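Local coordinates for 75aa long hypothetical regulatory protein AsnC (Pyrococcus horikoshii, PDB 2CVI) that is of unknown function but, as a stand-alone Lrp/AsnC ligand-binding domain that pairs with identical copies, probably acts in transcriptional regulation as a small-molecule sensor, at residues A4-V9 against Q67-M72; M8-G13 against E37-V42. All coordinates share one frame; numbering follows the deposited sequence.

Contact 1: A4-V9 against Q67-M72; sequences AFILMV and QMTSTM
Leu-7 and Ser-70 form the middle hydrogen-bonded pair of two antiparallel strands, 4-9 and 67-72, flanked by Phe-5/Met-72 and Val-9/Met-68. The straightest of these bonds runs from Met-72 N to Phe-5 O (2.8 Å, 174° at the hydrogen). Packing is tight on the face carrying Ile-6, which lies alongside both Thr-69 and Thr-71, pointing the same way. There the CG2 branch of Ile-6 reaches Thr-69 CB at 3.7 Å and Thr-71 OG1 at 3.6 Å, and Thr-71 CG2 turns to Ala-4 CB. On the other face Leu-7 CD2 meets Met-72 CG at 3.9 Å, the two side chains crossing at about a right angle.

The Gln-67 end is the solvent side, with Gln-67 and Met-68 exposed. A classic beta bulge sets both opposite Val-9, whose O takes a 2.9 Å bond from Gln-67 N and a weak one from Met-68 N. Met-68 nonetheless packs on Val-9, chi3 (-96°) swinging Met-68 CE to 3.8 Å from Val-9 CG2. Helix 49-59 packs on the Ile-6 face through Phe-55 and Ile-56, strand 40-46 pairs with the far edge of strand 2-10, and Tyr-32 of the second subunit meets Phe-5 edge-to-face.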
# COMPACT_ATOMS: atom_id res chain seq x y z
N ALA A 4 1.50 -6.55 7.47
CA ALA A 4 1.08 -5.15 7.59
C ALA A 4 1.76 -4.27 6.57
O ALA A 4 2.80 -4.61 6.04
CB ALA A 4 1.41 -4.63 9.03
N PHE A 5 1.13 -3.14 6.27
CA PHE A 5 1.73 -2.15 5.39
C PHE A 5 2.00 -0.93 6.25
O PHE A 5 1.10 -0.46 6.97
CB PHE A 5 0.77 -1.75 4.27
CG PHE A 5 0.71 -2.75 3.18
CD1 PHE A 5 1.56 -2.66 2.08
CD2 PHE A 5 -0.16 -3.83 3.28
CE1 PHE A 5 1.58 -3.62 1.11
CE2 PHE A 5 -0.18 -4.83 2.31
CZ PHE A 5 0.70 -4.73 1.20
N ILE A 6 3.24 -0.45 6.22
CA ILE A 6 3.59 0.74 7.00
C ILE A 6 3.74 1.90 6.00
O ILE A 6 4.58 1.81 5.09
CB ILE A 6 4.92 0.56 7.76
CG1 ILE A 6 4.89 -0.67 8.69
CG2 ILE A 6 5.15 1.84 8.64
CD1 ILE A 6 6.26 -0.97 9.31
N LEU A 7 2.93 2.95 6.14
CA LEU A 7 2.98 4.11 5.25
C LEU A 7 3.85 5.13 5.95
O LEU A 7 3.63 5.42 7.12
CB LEU A 7 1.56 4.67 5.01
CG LEU A 7 0.50 3.91 4.17
CD1 LEU A 7 0.88 3.92 2.72
CD2 LEU A 7 0.26 2.51 4.71
N MET A 8 4.83 5.68 5.24
CA MET A 8 5.81 6.57 5.84
C MET A 8 5.96 7.93 5.21
O MET A 8 5.88 8.07 3.98
CB MET A 8 7.19 5.92 5.83
CG MET A 8 7.20 4.45 6.35
SD MET A 8 8.91 3.86 6.34
CE MET A 8 8.67 2.19 7.13
N VAL A 9 6.21 8.93 6.07
CA VAL A 9 6.52 10.31 5.65
C VAL A 9 8.02 10.39 5.92
O VAL A 9 8.51 10.02 6.98
CB VAL A 9 5.79 11.36 6.50
CG1 VAL A 9 6.31 12.77 6.13
CG2 VAL A 9 4.32 11.25 6.30
N GLN A 67 9.91 10.41 9.44
CA GLN A 67 9.23 11.36 10.34
C GLN A 67 7.87 10.95 10.87
O GLN A 67 7.46 11.40 11.97
CB GLN A 67 9.12 12.74 9.63
CG GLN A 67 10.43 13.28 9.17
CD GLN A 67 10.29 14.53 8.32
OE1 GLN A 67 9.24 14.78 7.73
NE2 GLN A 67 11.35 15.32 8.25
N MET A 68 7.15 10.11 10.12
CA MET A 68 5.83 9.70 10.54
C MET A 68 5.49 8.38 9.90
O MET A 68 5.89 8.11 8.77
CB MET A 68 4.78 10.76 10.13
CG MET A 68 3.37 10.54 10.69
SD MET A 68 2.31 9.52 9.63
CE MET A 68 1.39 10.81 8.68
N THR A 69 4.85 7.51 10.67
CA THR A 69 4.36 6.26 10.10
C THR A 69 2.92 6.03 10.54
O THR A 69 2.51 6.47 11.64
CB THR A 69 5.18 5.00 10.51
OG1 THR A 69 5.00 4.71 11.91
CG2 THR A 69 6.67 5.17 10.19
N SER A 70 2.17 5.38 9.66
CA SER A 70 0.78 4.95 9.93
C SER A 70 0.76 3.50 9.42
O SER A 70 1.00 3.26 8.23
CB SER A 70 -0.26 5.78 9.18
OG SER A 70 -1.58 5.37 9.53
N THR A 71 0.42 2.56 10.29
CA THR A 71 0.46 1.14 9.91
C THR A 71 -0.93 0.52 9.75
O THR A 71 -1.82 0.76 10.58
CB THR A 71 1.27 0.38 10.93
OG1 THR A 71 2.59 0.93 10.99
CG2 THR A 71 1.38 -1.12 10.58
N MET A 72 -1.12 -0.24 8.67
CA MET A 72 -2.41 -0.89 8.37
C MET A 72 -2.19 -2.41 8.56
O MET A 72 -1.42 -2.98 7.80
CB MET A 72 -2.79 -0.65 6.90
CG MET A 72 -2.76 0.80 6.41
SD MET A 72 -4.05 1.80 7.13
CE MET A 72 -3.22 3.44 7.01

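Contact 2: M8-G13 against E37-V42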
# COMPACT_ATOMS: atom_id res chain seq x y z
N MET A 8 4.83 5.68 5.24
CA MET A 8 5.81 6.57 5.84
C MET A 8 5.96 7.93 5.21
O MET A 8 5.88 8.07 3.98
CB MET A 8 7.19 5.92 5.83
CG MET A 8 7.20 4.45 6.35
SD MET A 8 8.91 3.86 6.34
CE MET A 8 8.67 2.19 7.13
N VAL A 9 6.21 8.93 6.07
CA VAL A 9 6.52 10.31 5.65
C VAL A 9 8.02 10.39 5.92
O VAL A 9 8.51 10.02 6.98
CB VAL A 9 5.79 11.36 6.50
CG1 VAL A 9 6.31 12.77 6.13
CG2 VAL A 9 4.32 11.25 6.30
N THR A 10 8.80 10.81 4.94
CA THR A 10 10.23 10.90 5.16
C THR A 10 10.73 12.28 4.78
O THR A 10 10.06 13.00 4.05
CB THR A 10 11.02 9.89 4.30
OG1 THR A 10 10.90 10.24 2.92
CG2 THR A 10 10.51 8.48 4.45
N ALA A 11 11.89 12.62 5.30
CA ALA A 11 12.55 13.88 4.93
C ALA A 11 12.85 13.73 3.43
O ALA A 11 13.16 12.65 2.95
CB ALA A 11 13.84 14.01 5.71
N ALA A 12 12.80 14.84 2.70
CA ALA A 12 13.04 14.74 1.24
C ALA A 12 14.49 14.34 0.88
O ALA A 12 15.43 14.77 1.54
CB ALA A 12 12.64 16.09 0.57
N GLY A 13 14.62 13.49 -0.14
CA GLY A 13 15.91 13.01 -0.60
C GLY A 13 16.46 11.77 0.11
O GLY A 13 17.49 11.22 -0.29
N GLU A 37 0.02 11.08 -0.39
CA GLU A 37 -0.01 11.47 1.02
C GLU A 37 1.24 10.97 1.78
O GLU A 37 1.72 11.59 2.73
CB GLU A 37 -1.28 10.89 1.64
CG GLU A 37 -1.44 11.16 3.11
CD GLU A 37 -2.78 10.70 3.63
OE1 GLU A 37 -3.65 10.33 2.82
OE2 GLU A 37 -2.97 10.71 4.87
N TYR A 38 1.75 9.81 1.37
CA TYR A 38 2.94 9.25 1.97
C TYR A 38 4.05 9.14 0.93
O TYR A 38 3.79 9.18 -0.29
CB TYR A 38 2.62 7.87 2.54
CG TYR A 38 1.63 7.94 3.70
CD1 TYR A 38 2.07 8.22 4.99
CD2 TYR A 38 0.28 7.75 3.48
CE1 TYR A 38 1.16 8.33 6.06
CE2 TYR A 38 -0.65 7.85 4.54
CZ TYR A 38 -0.19 8.13 5.81
OH TYR A 38 -1.09 8.20 6.85
N ASP A 39 5.28 9.03 1.41
CA ASP A 39 6.48 8.93 0.58
C ASP A 39 7.00 7.54 0.33
O ASP A 39 7.71 7.30 -0.66
CB ASP A 39 7.61 9.73 1.24
CG ASP A 39 7.24 11.18 1.44
OD1 ASP A 39 6.94 11.86 0.42
OD2 ASP A 39 7.25 11.64 2.60
N LEU A 40 6.72 6.65 1.28
CA LEU A 40 7.20 5.28 1.17
C LEU A 40 6.17 4.33 1.72
O LEU A 40 5.49 4.65 2.69
CB LEU A 40 8.53 5.13 1.96
CG LEU A 40 9.39 3.86 1.94
CD1 LEU A 40 9.77 3.50 0.50
CD2 LEU A 40 10.66 4.08 2.79
N ILE A 41 6.01 3.18 1.07
CA ILE A 41 5.10 2.15 1.56
C ILE A 41 5.92 0.87 1.69
O ILE A 41 6.62 0.47 0.76
CB ILE A 41 3.97 1.84 0.61
CG1 ILE A 41 3.06 3.04 0.48
CG2 ILE A 41 3.14 0.61 1.17
CD1 ILE A 41 1.92 2.79 -0.45
N VAL A 42 5.83 0.23 2.84
CA VAL A 42 6.60 -0.97 3.09
C VAL A 42 5.68 -2.09 3.57
O VAL A 42 4.75 -1.85 4.35
CB VAL A 42 7.71 -0.68 4.12
CG1 VAL A 42 8.40 0.65 3.74
CG2 VAL A 42 7.15 -0.63 5.53
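Met-8 lies beside Leu-40 and reaches across to Val-42, making the apolar centre where strand 2-10 pairs with strand 40-46. Its chain is extended beyond CG (chi2 -177°, chi3 175°), and Met-8 SD comes to 4.0 Å from Leu-40 CD2. Met-8 CE sits against both methyls of Val-42, 3.6 Å from Val-42 CG2, with the two side chains at about a right angle. Val-18, Met-19 and Leu-22 of helix 15-23 pack on Leu-40.

Outward from this core, the backbone takes over. Met-8 N donates to Leu-40 O in the plane of that carbonyl, at 2.8 Å. Met-8 O accepts from two donors, Asp-39 N at 2.8 Å and Leu-40 N at 3.2 Å, which is the signature of a classic beta bulge. The same oxygen lies in plane at the edge of the Tyr-38 ring, whose CD1 is 4.0 Å from Val-9 CG2.

At the polar edge the carboxylate of Asp-39 meets the end of strand 2-10. Asp-39 OD2 takes a 2.9 Å bond from Thr-10 N on its anti side, 20° out of the carboxylate plane. Glu-37 turns to the second subunit, where its OE1 bonds Ser-70 OG.

One carboxylate oxygen thus serves a backbone N-H where main-chain pairing with 37-42 gives out, and the negative charge would probably polarise that peptide.

Overall arrangement
Both contacts use strand 2-10, an inner strand of the antiparallel sheet in the ferredoxin-like alpha/beta sandwich, with both helices on the Ile-6/Met-8 face. Segment 67-72 pairs along one edge and 37-42 along the other, sharing Met-8 and Val-9. Contact 1 is a long, regular pairing, partly buried, in keeping with the place of 66-77 at the edge of the sheet within the chain. Contact 2 is shorter and more buried, with a single bridge that soon gives way to loop and side-chain chemistry. Each contains a classic beta bulge, on the outer strand in contact 1 and at the loop entering 40-46 in contact 2. Leu-7 packing on Tyr-38 and Ile-41 joins them. Both touch the second subunit.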